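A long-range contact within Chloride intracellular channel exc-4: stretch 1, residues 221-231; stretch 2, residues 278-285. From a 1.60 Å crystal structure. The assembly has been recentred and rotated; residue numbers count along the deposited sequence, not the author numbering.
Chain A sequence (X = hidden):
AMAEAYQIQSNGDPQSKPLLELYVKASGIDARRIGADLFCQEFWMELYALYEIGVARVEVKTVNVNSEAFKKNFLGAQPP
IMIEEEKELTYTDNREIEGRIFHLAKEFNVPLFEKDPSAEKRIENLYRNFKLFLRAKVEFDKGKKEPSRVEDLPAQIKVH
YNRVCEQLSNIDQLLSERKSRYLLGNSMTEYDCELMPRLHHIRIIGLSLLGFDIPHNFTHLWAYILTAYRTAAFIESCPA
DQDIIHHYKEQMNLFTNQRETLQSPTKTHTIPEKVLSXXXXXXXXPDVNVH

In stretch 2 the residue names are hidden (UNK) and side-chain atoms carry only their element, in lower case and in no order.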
# COMPACT_ATOMS: atom_id res chain seq x y z
N LEU A 221 -6.39 12.36 26.35
CA LEU A 221 -5.51 11.63 25.42
C LEU A 221 -4.94 10.43 26.13
O LEU A 221 -4.84 9.35 25.53
CB LEU A 221 -4.41 12.53 24.94
CG LEU A 221 -3.37 11.94 23.99
CD1 LEU A 221 -4.03 11.54 22.75
CD2 LEU A 221 -2.26 12.94 23.74
N TRP A 222 -4.47 10.63 27.37
CA TRP A 222 -3.85 9.52 28.11
C TRP A 222 -4.90 8.47 28.40
O TRP A 222 -4.63 7.26 28.40
CB TRP A 222 -3.16 10.02 29.37
CG TRP A 222 -1.72 10.41 29.13
CD1 TRP A 222 -1.20 11.64 29.12
CD2 TRP A 222 -0.65 9.50 28.92
NE1 TRP A 222 0.17 11.57 28.91
CE2 TRP A 222 0.51 10.24 28.77
CE3 TRP A 222 -0.57 8.11 28.83
CZ2 TRP A 222 1.74 9.63 28.50
CZ3 TRP A 222 0.63 7.52 28.57
CH2 TRP A 222 1.76 8.25 28.43
N ALA A 223 -6.14 8.91 28.64
CA ALA A 223 -7.21 7.94 28.78
C ALA A 223 -7.47 7.07 27.52
O ALA A 223 -7.77 5.88 27.59
CB ALA A 223 -8.52 8.62 29.19
N TYR A 224 -7.32 7.69 26.37
CA TYR A 224 -7.45 7.02 25.09
C TYR A 224 -6.26 6.05 24.89
O TYR A 224 -6.42 4.92 24.41
CB TYR A 224 -7.52 8.08 23.99
CG TYR A 224 -7.57 7.59 22.58
CD1 TYR A 224 -8.78 7.20 21.98
CD2 TYR A 224 -6.41 7.53 21.79
CE1 TYR A 224 -8.81 6.73 20.74
CE2 TYR A 224 -6.47 7.05 20.49
CZ TYR A 224 -7.66 6.72 19.95
OH TYR A 224 -7.75 6.26 18.68
N ILE A 225 -5.07 6.45 25.31
CA ILE A 225 -3.92 5.52 25.25
C ILE A 225 -4.20 4.32 26.20
O ILE A 225 -3.98 3.15 25.87
CB ILE A 225 -2.62 6.25 25.59
CG1 ILE A 225 -2.30 7.27 24.47
CG2 ILE A 225 -1.46 5.23 25.80
CD1 ILE A 225 -1.29 8.33 24.84
N LEU A 226 -4.69 4.61 27.39
CA LEU A 226 -5.12 3.53 28.29
C LEU A 226 -6.16 2.62 27.63
O LEU A 226 -6.04 1.41 27.72
CB LEU A 226 -5.66 4.11 29.58
CG LEU A 226 -6.11 3.11 30.65
CD1 LEU A 226 -5.13 1.96 30.95
CD2 LEU A 226 -6.50 3.90 31.96
N THR A 227 -7.14 3.21 26.96
CA THR A 227 -8.09 2.43 26.18
C THR A 227 -7.34 1.52 25.21
O THR A 227 -7.64 0.36 25.12
CB THR A 227 -9.11 3.34 25.52
OG1 THR A 227 -9.83 4.00 26.58
CG2 THR A 227 -10.04 2.55 24.66
N ALA A 228 -6.33 2.04 24.53
CA ALA A 228 -5.54 1.21 23.61
C ALA A 228 -4.97 -0.04 24.30
O ALA A 228 -5.03 -1.15 23.81
CB ALA A 228 -4.36 2.04 23.05
N TYR A 229 -4.35 0.22 25.42
CA TYR A 229 -3.64 -0.78 26.22
C TYR A 229 -4.62 -1.74 26.90
O TYR A 229 -4.15 -2.67 27.55
CB TYR A 229 -2.79 -0.06 27.27
CG TYR A 229 -1.70 0.83 26.73
CD1 TYR A 229 -1.23 0.70 25.40
CD2 TYR A 229 -1.00 1.71 27.56
CE1 TYR A 229 -0.17 1.51 24.93
CE2 TYR A 229 0.05 2.48 27.09
CZ TYR A 229 0.45 2.37 25.76
OH TYR A 229 1.50 3.14 25.30
N ARG A 230 -5.93 -1.48 26.77
CA ARG A 230 -6.99 -2.42 27.20
C ARG A 230 -7.83 -3.03 26.05
O ARG A 230 -8.81 -3.76 26.30
CB ARG A 230 -7.91 -1.75 28.26
CG ARG A 230 -7.22 -1.34 29.55
CD ARG A 230 -8.20 -0.51 30.41
NE ARG A 230 -7.67 -0.13 31.71
CZ ARG A 230 -8.34 0.59 32.62
NH1 ARG A 230 -9.58 1.01 32.36
NH2 ARG A 230 -7.78 0.88 33.79
N THR A 231 -7.48 -2.71 24.79
CA THR A 231 -8.18 -3.17 23.61
C THR A 231 -7.37 -4.35 23.04
O THR A 231 -6.24 -4.18 22.60
CB THR A 231 -8.22 -2.05 22.59
OG1 THR A 231 -8.96 -0.93 23.12
CG2 THR A 231 -8.84 -2.51 21.27
N UNK A 278 -5.37 11.08 37.71
CA UNK A 278 -6.16 12.11 37.04
C UNK A 278 -7.30 11.46 36.26
O UNK A 278 -8.45 11.93 36.29
c UNK A 278 -5.31 12.98 36.10
o UNK A 278 -4.42 14.04 38.07
c UNK A 278 -4.31 13.88 36.84
o UNK A 278 -3.41 14.44 36.18
N UNK A 279 -7.00 10.35 35.57
CA UNK A 279 -8.04 9.62 34.82
C UNK A 279 -9.13 9.07 35.73
O UNK A 279 -10.32 9.19 35.42
c UNK A 279 -5.73 8.08 32.30
c UNK A 279 -8.46 7.40 33.57
c UNK A 279 -6.68 9.01 32.80
c UNK A 279 -7.41 8.46 34.02
N UNK A 280 -8.71 8.45 36.83
CA UNK A 280 -9.63 7.91 37.84
C UNK A 280 -10.48 9.01 38.47
O UNK A 280 -11.68 8.81 38.68
c UNK A 280 -8.86 7.15 38.93
n UNK A 280 -5.29 6.98 41.76
n UNK A 280 -6.41 5.67 40.23
c UNK A 280 -6.43 6.48 41.29
n UNK A 280 -7.57 6.82 41.89
c UNK A 280 -7.58 5.03 39.61
c UNK A 280 -8.19 5.86 38.46
N UNK A 281 -9.89 10.18 38.73
CA UNK A 281 -10.63 11.25 39.42
C UNK A 281 -11.57 12.02 38.50
O UNK A 281 -12.29 12.92 38.95
c UNK A 281 -9.69 12.24 40.17
c UNK A 281 -8.65 11.49 40.99
c UNK A 281 -9.05 13.24 39.21
N UNK A 282 -11.56 11.69 37.21
CA UNK A 282 -12.54 12.22 36.27
C UNK A 282 -13.45 11.12 35.71
O UNK A 282 -14.32 11.40 34.88
c UNK A 282 -9.07 15.68 34.96
n UNK A 282 -8.48 16.49 33.85
c UNK A 282 -10.89 14.05 35.64
c UNK A 282 -11.82 12.95 35.14
c UNK A 282 -10.20 14.76 34.48
N UNK A 283 -13.27 9.90 36.16
CA UNK A 283 -14.04 8.76 35.65
C UNK A 283 -13.83 8.53 34.16
O UNK A 283 -14.78 8.23 33.44
N UNK A 284 -12.59 8.64 33.71
CA UNK A 284 -12.27 8.43 32.28
C UNK A 284 -11.83 7.02 31.93
O UNK A 284 -11.34 6.77 30.82
c UNK A 284 -11.51 10.91 31.96
c UNK A 284 -12.86 11.21 31.28
c UNK A 284 -10.44 11.76 31.34
c UNK A 284 -11.16 9.42 31.89
N UNK A 285 -11.98 6.08 32.85
CA UNK A 285 -11.56 4.70 32.57
C UNK A 285 -12.64 3.70 32.93
O UNK A 285 -13.42 3.93 33.84
c UNK A 285 -10.25 4.39 33.30
O HOH W 1 -11.96 5.89 28.21

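Position 278 lies in the last turns of a helix that begins earlier in the chain. Its side chain has two carbons, the second carrying two oxygens, and it stays out of reach of stretch 1: the short carboxylate of Asp278. Position 279 points its CA-to-CB bond toward stretch 1 and has four side-chain carbons, forked at the first, with one arm two carbons long. That beta-branched, unequal fork identifies Ile279. Its CD1 lies 3.8 Å from Ala223 N and 4.3 Å from Leu226 CD2, while its CG1 is 4.1 Å from Ala223 CB, so the longer arm lies against the helix of stretch 1.

At position 280 three carbons lead to a nitrogen and then to a carbon bearing two more nitrogens, a guanidinium; this is Arg280, exposed, poorly ordered and without a contact to stretch 1. Position 281 has one carbon carrying two others, the compact fork of Val281, also remote from stretch 1. Four carbons in a row ending in nitrogen mark position 282 as Lys282.

Position 283 has no side-chain atoms and is therefore Gly283. Its phi of 61° favours glycine by itself, and it ends the helix in a Schellman motif, in which the N of position 284 bonds to Ile279 O at 2.9 Å and Gly283 N bonds to Arg280 O at 3.2 Å. Position 284 again has four side-chain carbons, but the fork comes at the second, as in leucine. Leu284 sets its CB 3.9 Å from Ala223 CB, and its carbonyl O lies 3.7 Å from the same methyl. Position 285 has a single side-chain carbon, the methyl of Ala285, directed toward stretch 1; its CB is 4.0 Å from Leu226 CD2 and 3.6 Å from Arg230 NH1, approaching the guanidinium obliquely.

The contact is small, burying 253 Å² over both sides, and no direct hydrogen bond crosses it. Ala223 loses 55 Å² to stretch 2, and its methyl packs against both Ile279 and Leu284; Ala223 CA and Leu284 CA, 6.2 Å apart, are the closest CA pair. Leu226 extends this apolar surface by touching Ile279 and Ala285, and the aliphatic end of Ile279 also reaches Trp222, with CD1 4.4 Å from Trp222 CB. A water adds a polar link, donating to Leu284 O at 2.8 Å and to Thr227 OG1 at 3.3 Å. The Schellman turn thus carries the chain from Ile279 to Leu284 and Ala285, and residues before and after it pack on the same helix.

Stretch 2 (278-285) DIRVKGLA
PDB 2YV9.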